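Local coordinates for hypothetical protein Atu2327 (Agrobacterium tumefaciens, PDB 2O8I) that is of unknown function but belongs to the OHCU decarboxylase family, and so may decarboxylate the ureidoimidazoline intermediate on the path from urate to allantoin, at residues R24-A28 against G29-L33; H97-F100 against T101-S105; L128-F131 against D132-D136; E151-A154 against W155-A159. All coordinates share one frame; numbering follows the deposited sequence.

Contact 1 (R24-A28 against G29-L33); sequences RAYDA and GGAGL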
# COMPACT_ATOMS: atom_id res chain seq x y z
N ARG A 24 -6.42 17.89 -10.11
CA ARG A 24 -6.33 19.34 -9.98
C ARG A 24 -4.97 19.84 -10.37
O ARG A 24 -4.87 20.88 -11.03
CB ARG A 24 -6.64 19.78 -8.57
CG ARG A 24 -8.05 19.49 -8.19
CD ARG A 24 -8.31 20.00 -6.79
NE ARG A 24 -9.62 19.53 -6.40
CZ ARG A 24 -10.07 19.53 -5.15
NH1 ARG A 24 -9.28 19.95 -4.16
NH2 ARG A 24 -11.30 19.07 -4.90
N ALA A 25 -3.91 19.14 -9.96
CA ALA A 25 -2.55 19.55 -10.39
C ALA A 25 -2.48 19.59 -11.92
O ALA A 25 -1.78 20.44 -12.47
CB ALA A 25 -1.49 18.63 -9.85
N TYR A 26 -3.20 18.67 -12.58
CA TYR A 26 -3.11 18.61 -14.02
C TYR A 26 -3.80 19.84 -14.63
O TYR A 26 -3.28 20.43 -15.60
CB TYR A 26 -3.68 17.30 -14.60
CG TYR A 26 -3.30 17.15 -16.08
CD1 TYR A 26 -4.10 17.71 -17.11
CD2 TYR A 26 -2.13 16.50 -16.46
CE1 TYR A 26 -3.75 17.59 -18.44
CE2 TYR A 26 -1.76 16.39 -17.82
CZ TYR A 26 -2.58 16.93 -18.80
OH TYR A 26 -2.24 16.80 -20.13
N ASP A 27 -4.94 20.22 -14.04
CA ASP A 27 -5.67 21.40 -14.48
C ASP A 27 -4.97 22.70 -14.13
O ASP A 27 -5.25 23.72 -14.76
CB ASP A 27 -7.13 21.36 -14.01
CG ASP A 27 -7.92 20.21 -14.67
OD1 ASP A 27 -7.52 19.74 -15.76
OD2 ASP A 27 -8.93 19.76 -14.09
N ALA A 28 -4.04 22.67 -13.19
CA ALA A 28 -3.17 23.81 -12.93
C ALA A 28 -1.94 23.89 -13.83
O ALA A 28 -1.08 24.78 -13.68
CB ALA A 28 -2.72 23.83 -11.47
N GLY A 29 -1.84 22.97 -14.79
CA GLY A 29 -0.76 23.05 -15.78
C GLY A 29 0.31 22.01 -15.55
O GLY A 29 1.44 22.15 -16.03
N GLY A 30 -0.05 20.95 -14.84
CA GLY A 30 0.84 19.79 -14.60
C GLY A 30 1.67 19.32 -15.80
O GLY A 30 2.89 19.11 -15.67
N ALA A 31 1.06 19.21 -16.98
CA ALA A 31 1.78 18.75 -18.17
C ALA A 31 2.95 19.61 -18.60
O ALA A 31 3.69 19.20 -19.46
CB ALA A 31 0.83 18.53 -19.36
N GLY A 32 3.09 20.82 -18.04
CA GLY A 32 4.19 21.73 -18.38
C GLY A 32 5.33 21.61 -17.37
O GLY A 32 6.39 22.25 -17.53
N LEU A 33 5.12 20.80 -16.32
CA LEU A 33 6.16 20.55 -15.30
C LEU A 33 7.34 19.80 -15.90
O LEU A 33 7.16 18.94 -16.74
CB LEU A 33 5.59 19.74 -14.12
CG LEU A 33 4.49 20.41 -13.26
CD1 LEU A 33 3.99 19.47 -12.25
CD2 LEU A 33 5.03 21.67 -12.57
O HOH W 1 -1.62 19.95 -17.62

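Contact 2 (H97-F100 against T101-S105); sequences HARF and TQLNS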
# COMPACT_ATOMS: atom_id res chain seq x y z
N HIS A 97 6.07 -6.28 15.12
CA HIS A 97 4.95 -6.08 14.20
C HIS A 97 3.64 -5.85 14.96
O HIS A 97 2.92 -4.88 14.71
CB HIS A 97 4.78 -7.27 13.31
CG HIS A 97 5.68 -7.26 12.13
ND1 HIS A 97 5.39 -6.55 10.98
CD2 HIS A 97 6.87 -7.88 11.92
CE1 HIS A 97 6.37 -6.74 10.11
NE2 HIS A 97 7.28 -7.53 10.65
N ALA A 98 3.34 -6.76 15.90
CA ALA A 98 2.11 -6.67 16.68
C ALA A 98 2.01 -5.37 17.48
O ALA A 98 0.93 -4.78 17.58
CB ALA A 98 1.92 -7.90 17.59
N ARG A 99 3.14 -4.92 18.04
CA ARG A 99 3.14 -3.67 18.81
C ARG A 99 2.77 -2.54 17.86
O ARG A 99 1.98 -1.68 18.23
CB ARG A 99 4.48 -3.43 19.52
CG ARG A 99 4.44 -2.46 20.71
CD ARG A 99 5.90 -2.32 21.23
NE ARG A 99 6.18 -1.27 22.25
CZ ARG A 99 7.30 -1.19 22.99
NH1 ARG A 99 8.29 -2.08 22.86
NH2 ARG A 99 7.46 -0.19 23.87
N PHE A 100 3.32 -2.54 16.65
CA PHE A 100 2.97 -1.45 15.71
C PHE A 100 1.49 -1.38 15.46
O PHE A 100 0.90 -0.29 15.54
CB PHE A 100 3.75 -1.52 14.40
CG PHE A 100 5.19 -1.09 14.53
CD1 PHE A 100 5.61 -0.35 15.65
CD2 PHE A 100 6.11 -1.37 13.55
CE1 PHE A 100 6.93 0.09 15.78
CE2 PHE A 100 7.44 -0.94 13.68
CZ PHE A 100 7.85 -0.20 14.80
N THR A 101 0.89 -2.55 15.19
CA THR A 101 -0.54 -2.66 15.02
C THR A 101 -1.32 -2.09 16.23
O THR A 101 -2.26 -1.27 16.06
CB THR A 101 -0.93 -4.12 14.75
OG1 THR A 101 -0.46 -4.48 13.45
CG2 THR A 101 -2.44 -4.28 14.82
N GLN A 102 -0.91 -2.47 17.43
CA GLN A 102 -1.56 -2.00 18.63
C GLN A 102 -1.37 -0.47 18.79
O GLN A 102 -2.30 0.25 19.15
CB GLN A 102 -1.09 -2.82 19.84
CG GLN A 102 -1.36 -2.18 21.19
CD GLN A 102 -0.65 -2.96 22.34
OE1 GLN A 102 0.57 -2.78 22.59
NE2 GLN A 102 -1.42 -3.83 23.04
N LEU A 103 -0.19 0.04 18.51
CA LEU A 103 0.01 1.47 18.76
C LEU A 103 -0.81 2.26 17.75
O LEU A 103 -1.45 3.27 18.06
CB LEU A 103 1.50 1.84 18.75
CG LEU A 103 2.37 1.24 19.88
CD1 LEU A 103 3.84 1.57 19.60
CD2 LEU A 103 1.99 1.57 21.39
N ASN A 104 -0.86 1.73 16.54
CA ASN A 104 -1.67 2.31 15.53
C ASN A 104 -3.16 2.29 15.88
O ASN A 104 -3.83 3.31 15.66
CB ASN A 104 -1.42 1.67 14.19
CG ASN A 104 -2.25 2.28 13.14
OD1 ASN A 104 -3.31 1.75 12.81
ND2 ASN A 104 -1.86 3.47 12.66
N SER A 105 -3.68 1.18 16.43
CA SER A 105 -5.07 1.16 16.90
C SER A 105 -5.33 2.20 17.96
O SER A 105 -6.34 2.87 17.91
CB SER A 105 -5.47 -0.18 17.45
OG SER A 105 -5.41 -1.12 16.41

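Contact 3 (L128-F131 against D132-D136); sequences LSAF and DTRID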
# COMPACT_ATOMS: atom_id res chain seq x y z
N LEU A 128 8.85 4.18 17.81
CA LEU A 128 8.33 4.16 19.17
C LEU A 128 8.46 5.55 19.83
O LEU A 128 7.55 6.00 20.54
CB LEU A 128 9.04 3.08 19.96
CG LEU A 128 8.72 1.69 19.38
CD1 LEU A 128 9.53 0.54 20.02
CD2 LEU A 128 7.22 1.44 19.50
N SER A 129 9.56 6.24 19.55
CA SER A 129 9.80 7.53 20.17
C SER A 129 8.75 8.53 19.69
O SER A 129 8.13 9.24 20.50
CB SER A 129 11.22 8.03 19.85
OG SER A 129 11.39 9.40 20.15
N ALA A 130 8.56 8.56 18.38
CA ALA A 130 7.58 9.40 17.74
C ALA A 130 6.15 9.06 18.21
O ALA A 130 5.40 9.98 18.51
CB ALA A 130 7.72 9.33 16.24
N PHE A 131 5.79 7.79 18.33
CA PHE A 131 4.46 7.48 18.86
C PHE A 131 4.35 8.13 20.22
O PHE A 131 3.42 8.90 20.48
CB PHE A 131 4.19 5.99 19.00
CG PHE A 131 2.85 5.68 19.65
CD1 PHE A 131 1.69 5.56 18.87
CD2 PHE A 131 2.73 5.52 21.03
CE1 PHE A 131 0.45 5.29 19.47
CE2 PHE A 131 1.51 5.26 21.61
CZ PHE A 131 0.37 5.13 20.84
N ASP A 132 5.31 7.80 21.08
CA ASP A 132 5.36 8.32 22.45
C ASP A 132 5.10 9.84 22.62
O ASP A 132 4.26 10.27 23.41
CB ASP A 132 6.78 8.06 22.90
CG ASP A 132 6.86 7.40 24.20
OD1 ASP A 132 6.47 6.20 24.28
OD2 ASP A 132 7.37 8.10 25.12
N THR A 133 5.86 10.64 21.87
CA THR A 133 5.66 12.07 21.79
C THR A 133 4.26 12.38 21.24
O THR A 133 3.51 13.15 21.83
CB THR A 133 6.72 12.67 20.81
OG1 THR A 133 8.02 12.59 21.39
CG2 THR A 133 6.42 14.13 20.42
N ARG A 134 3.91 11.78 20.10
CA ARG A 134 2.75 12.25 19.33
C ARG A 134 1.37 11.87 19.90
O ARG A 134 0.41 12.63 19.71
CB ARG A 134 2.86 11.85 17.86
CG ARG A 134 3.98 12.57 17.16
CD ARG A 134 4.23 12.04 15.76
NE ARG A 134 3.00 11.95 14.97
CZ ARG A 134 2.96 11.51 13.72
NH1 ARG A 134 4.07 11.14 13.12
NH2 ARG A 134 1.81 11.44 13.05
N ILE A 135 1.27 10.73 20.59
CA ILE A 135 0.00 10.31 21.18
C ILE A 135 -0.46 11.37 22.18
O ILE A 135 -1.65 11.55 22.40
CB ILE A 135 0.05 8.89 21.81
CG1 ILE A 135 -1.36 8.37 22.17
CG2 ILE A 135 0.92 8.87 23.08
CD1 ILE A 135 -2.17 7.71 21.02
N ASP A 136 0.49 12.09 22.77
CA ASP A 136 0.17 13.11 23.78
C ASP A 136 -0.17 14.50 23.23
O ASP A 136 -0.43 15.42 24.01
CB ASP A 136 1.32 13.22 24.78
CG ASP A 136 1.35 12.05 25.78
OD1 ASP A 136 0.29 11.38 25.99
OD2 ASP A 136 2.43 11.82 26.36

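Contact 4 (E151-A154 against W155-A159); sequences EKIA and WLRLA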
# COMPACT_ATOMS: atom_id res chain seq x y z
N GLU A 151 3.30 14.76 3.31
CA GLU A 151 3.99 15.47 2.28
C GLU A 151 5.44 15.13 1.91
O GLU A 151 5.72 14.88 0.73
CB GLU A 151 3.98 16.99 2.57
CG GLU A 151 2.65 17.70 2.41
CD GLU A 151 2.74 19.25 2.55
OE1 GLU A 151 3.85 19.82 2.81
OE2 GLU A 151 1.68 19.91 2.41
N LYS A 152 6.38 15.07 2.84
CA LYS A 152 7.13 13.95 3.24
C LYS A 152 7.16 12.64 2.54
O LYS A 152 8.12 12.36 1.82
CB LYS A 152 7.59 13.95 4.68
CG LYS A 152 9.04 14.35 4.76
CD LYS A 152 9.82 13.49 5.80
CE LYS A 152 11.33 13.94 6.00
NZ LYS A 152 12.05 13.14 7.07
N ILE A 153 6.14 11.83 2.76
CA ILE A 153 6.04 10.58 2.09
C ILE A 153 5.89 10.81 0.56
O ILE A 153 6.53 10.11 -0.26
CB ILE A 153 4.93 9.81 2.72
CG1 ILE A 153 5.40 9.40 4.14
CG2 ILE A 153 4.58 8.62 1.84
CD1 ILE A 153 4.30 9.13 5.18
N ALA A 154 5.12 11.84 0.19
CA ALA A 154 4.94 12.18 -1.22
C ALA A 154 6.30 12.41 -1.85
O ALA A 154 6.60 11.88 -2.95
CB ALA A 154 4.00 13.44 -1.41
N TRP A 155 7.13 13.16 -1.14
CA TRP A 155 8.45 13.45 -1.63
C TRP A 155 9.25 12.18 -1.82
O TRP A 155 9.88 11.96 -2.88
CB TRP A 155 9.21 14.43 -0.71
CG TRP A 155 10.68 14.42 -0.98
CD1 TRP A 155 11.65 13.80 -0.26
CD2 TRP A 155 11.33 15.00 -2.10
NE1 TRP A 155 12.88 13.97 -0.84
CE2 TRP A 155 12.71 14.71 -1.97
CE3 TRP A 155 10.89 15.76 -3.18
CZ2 TRP A 155 13.66 15.15 -2.90
CZ3 TRP A 155 11.82 16.19 -4.10
CH2 TRP A 155 13.20 15.88 -3.96
N LEU A 156 9.25 11.34 -0.80
CA LEU A 156 10.00 10.10 -0.84
C LEU A 156 9.52 9.20 -1.98
O LEU A 156 10.34 8.57 -2.68
CB LEU A 156 9.92 9.35 0.51
CG LEU A 156 10.58 10.03 1.72
CD1 LEU A 156 10.14 9.33 3.00
CD2 LEU A 156 12.13 10.03 1.58
N ARG A 157 8.21 9.14 -2.18
CA ARG A 157 7.68 8.35 -3.29
C ARG A 157 8.17 8.86 -4.63
O ARG A 157 8.81 8.10 -5.39
CB ARG A 157 6.16 8.27 -3.23
CG ARG A 157 5.73 7.49 -1.99
CD ARG A 157 4.28 7.66 -1.74
NE ARG A 157 3.83 6.66 -0.79
CZ ARG A 157 2.55 6.36 -0.59
NH1 ARG A 157 1.61 6.97 -1.31
NH2 ARG A 157 2.22 5.44 0.32
N LEU A 158 7.92 10.15 -4.89
CA LEU A 158 8.39 10.83 -6.10
C LEU A 158 9.88 10.73 -6.35
O LEU A 158 10.29 10.46 -7.48
CB LEU A 158 7.95 12.28 -6.11
CG LEU A 158 6.44 12.41 -6.36
CD1 LEU A 158 5.98 13.78 -5.88
CD2 LEU A 158 6.13 12.19 -7.84
N ALA A 159 10.70 10.88 -5.29
CA ALA A 159 12.14 10.67 -5.41
C ALA A 159 12.56 9.26 -5.88
O ALA A 159 13.63 9.10 -6.45
CB ALA A 159 12.84 11.03 -4.13

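Contact 1 (R24-A28 against G29-L33)
Gly29 and Gly30 turn back on the last turn of helix 19-27 and donate their amides to its C-terminal carbonyls. Gly30 N bonds to Ala25 O at 3.0 Å, and inside that loop Gly29 N bonds to Tyr26 O, also at 3.0 Å, the paired bonds of a Schellman motif. Gly29 supplies the positive phi that ends the helix. The two bonds differ in approach: Gly30 N is tilted 19° from the carbonyl plane of Ala25, whereas Gly29 N sits above that of Tyr26, 65° out of it. Gly30 N adds a weak third link to Tyr26 O. A water completes the grip, donating to Tyr26 O at 2.7 Å and accepting from Ala31 N at 2.9 Å, and its oxygen rests 3.2 Å above the centre of the Tyr26 ring. The ring is there because CG stands anti to the backbone N (chi1 -168°), which swings the phenol along the outgoing chain. Its CE2 lies 3.7 Å from the methyl CB of Ala31, which approaches the ring obliquely. Farther out, Tyr26 OH hydrogen-bonds to Val2 O and the ring packs edge-to-face with Phe7, so Val2 and helix 4-11 hold the ring from its outer side. Asp27 forms a salt bridge with Arg4, and Ala25 packs on Leu44 of helix 37-50. Carbonyls that a helix end would leave without amide partners are thus met by two glycine amides and one bridging water, with an aromatic face lying under the water.

Contact 2 (H97-F100 against T101-S105)
The Phe100 ring leads away from residues 101-105, and neither of its faces carries a side chain from them; CB alone comes near, beside Thr101 N. With CG anti to the carbonyl carbon (chi1 -75°), the ring is laid instead against Leu92, Leu70 and Ile127. The imidazole of His97 likewise ends away from the following turn, packing on Leu92 and Leu70. Arg99 extends outward, away from the next turn, so that only the base of its stem borders Leu103, with Arg99 CG 4.2 Å from Leu103 CD1; the arginine also touches Leu128 of helix 124-135. Leu103 sets its branch point over the preceding turn, CG lying 3.4 Å from Arg99 O. Beneath these side chains run four successive helical bonds, Thr101 N to His97 O, Gln102 N to Ala98 O, Leu103 N to Arg99 O and Asn104 N to Phe100 O, all between 2.8 and 3.1 Å. The first is nearly straight (169° at the hydrogen), that of Leu103 more bent (155°). This regular backbone bonding spaces the residues into separate faces. Arg99 and Gln102 are on the exposed side. Phe100 and Leu103 face helix 124-135, meeting Ile127, Leu128 and Phe131, while Thr101 touches Ala67 of helix 66-74. A further face belongs to the dimer: His97 packs on Ser160, Ala98 on Arg10, Thr101 on Ala9 and Ser105 on Glu5 of the second subunit, placing this part of helix 94-111 between its own helices and the partner chain.

Contact 3 (L128-F131 against D132-D136)
Phe131 and Ile135 lie side by side one turn apart, pointing the same way, and form the close-packed part of this contact. Ile135 CB stands over one face of the ring, 4.1 Å from its centroid and offset toward the rim, a CH-pi contact. Ile135 CD1 runs out beyond the CZ/CE1 rim, 3.6 Å from Phe131 CZ. With CG anti to the backbone N (chi1 176°), the aromatic ring runs alongside the following turn; it has two deposited conformers, however, so the overlap holds for one of them. Ile135 N bonds to Phe131 O at 2.8 Å. The other side is looser and faces solvent: Ser129, Asp132 and Thr133 meet mainly through the backbone. Thr133 N bonds to Ser129 O at 3.0 Å, with only a weak second link from Thr133 OG1. Arg134 belongs to the buried side, its CG lying beside Ala130 O before the chain bends at chi3 (50°). That bend carries the guanidinium to Ile116 O and to a salt bridge with Glu142 of helix 139-161. Against helix 94-111, Phe131 packs on Tyr107, and Lys110 NZ hydrogen-bonds to Ile135 O, so the end of helix 124-135 is joined to helix 94-111 and to helix 139-161.

Contact 4 (E151-A154 against W155-A159)
From Glu151 to Leu158 the backbone keeps the alpha-helical i to i+4 bonds, Trp155 N to Glu151 O, Leu156 N to Lys152 O, Arg157 N to Ile153 O and Leu158 N to Ala154 O, all between 2.7 and 3.0 Å, although Lys152 departs from helical phi (11°), a doubtful spot at this resolution. Ile153 and Arg157 run side by side along one face of this helix. The methyl CG2 of Ile153 lies over a face of the Arg157 guanidinium, 3.4 Å from NE, and 3.7 Å from Arg157 CD. It reaches there because CG2, not CG1, is the branch anti to the backbone N, while the arginine chain stays extended from CG to NE. The buried guanidinium is well supplied with acceptors: a salt bridge to Glu16, a second from NE to Glu75 of the second subunit, and a weak bond to Val14 O. Glu151 takes Arg49 as salt-bridge partner, and its carbonyl O accepts from His41 NE2 as well as from Trp155 N. Trp155 touches Ala37 of helix 37-50, and Ala154 and Leu158 pack against His41 and Val40 of the same helix. The pattern is that of a central helix in an all-helical fold, with mixed apolar and polar packing on helix 37-50 and a buried arginine paired with Glu16 in its own chain and, through NE, with Glu75 across the dimer interface.

Overall arrangement
The four contacts follow one another from the N terminus in series, none nesting in or crossing another. Contact 1 ends helix 19-27 and starts the loop to helix 37-50; contacts 2 and 4 lie within single helices, and contact 3 runs to the C-terminal end of helix 124-135. Contacts 2 and 3 touch, their centres 13 Å apart, pairing helices 94-111 and 124-135 on the opposite side of the chain's centre from contact 1, whose centre is about 38 Å from that of contact 2. Contact 4, on helix 139-161, lies closest to the middle of the chain, its centre 18 Å from that of contact 1. Contacts 2 and 4 both meet the second subunit.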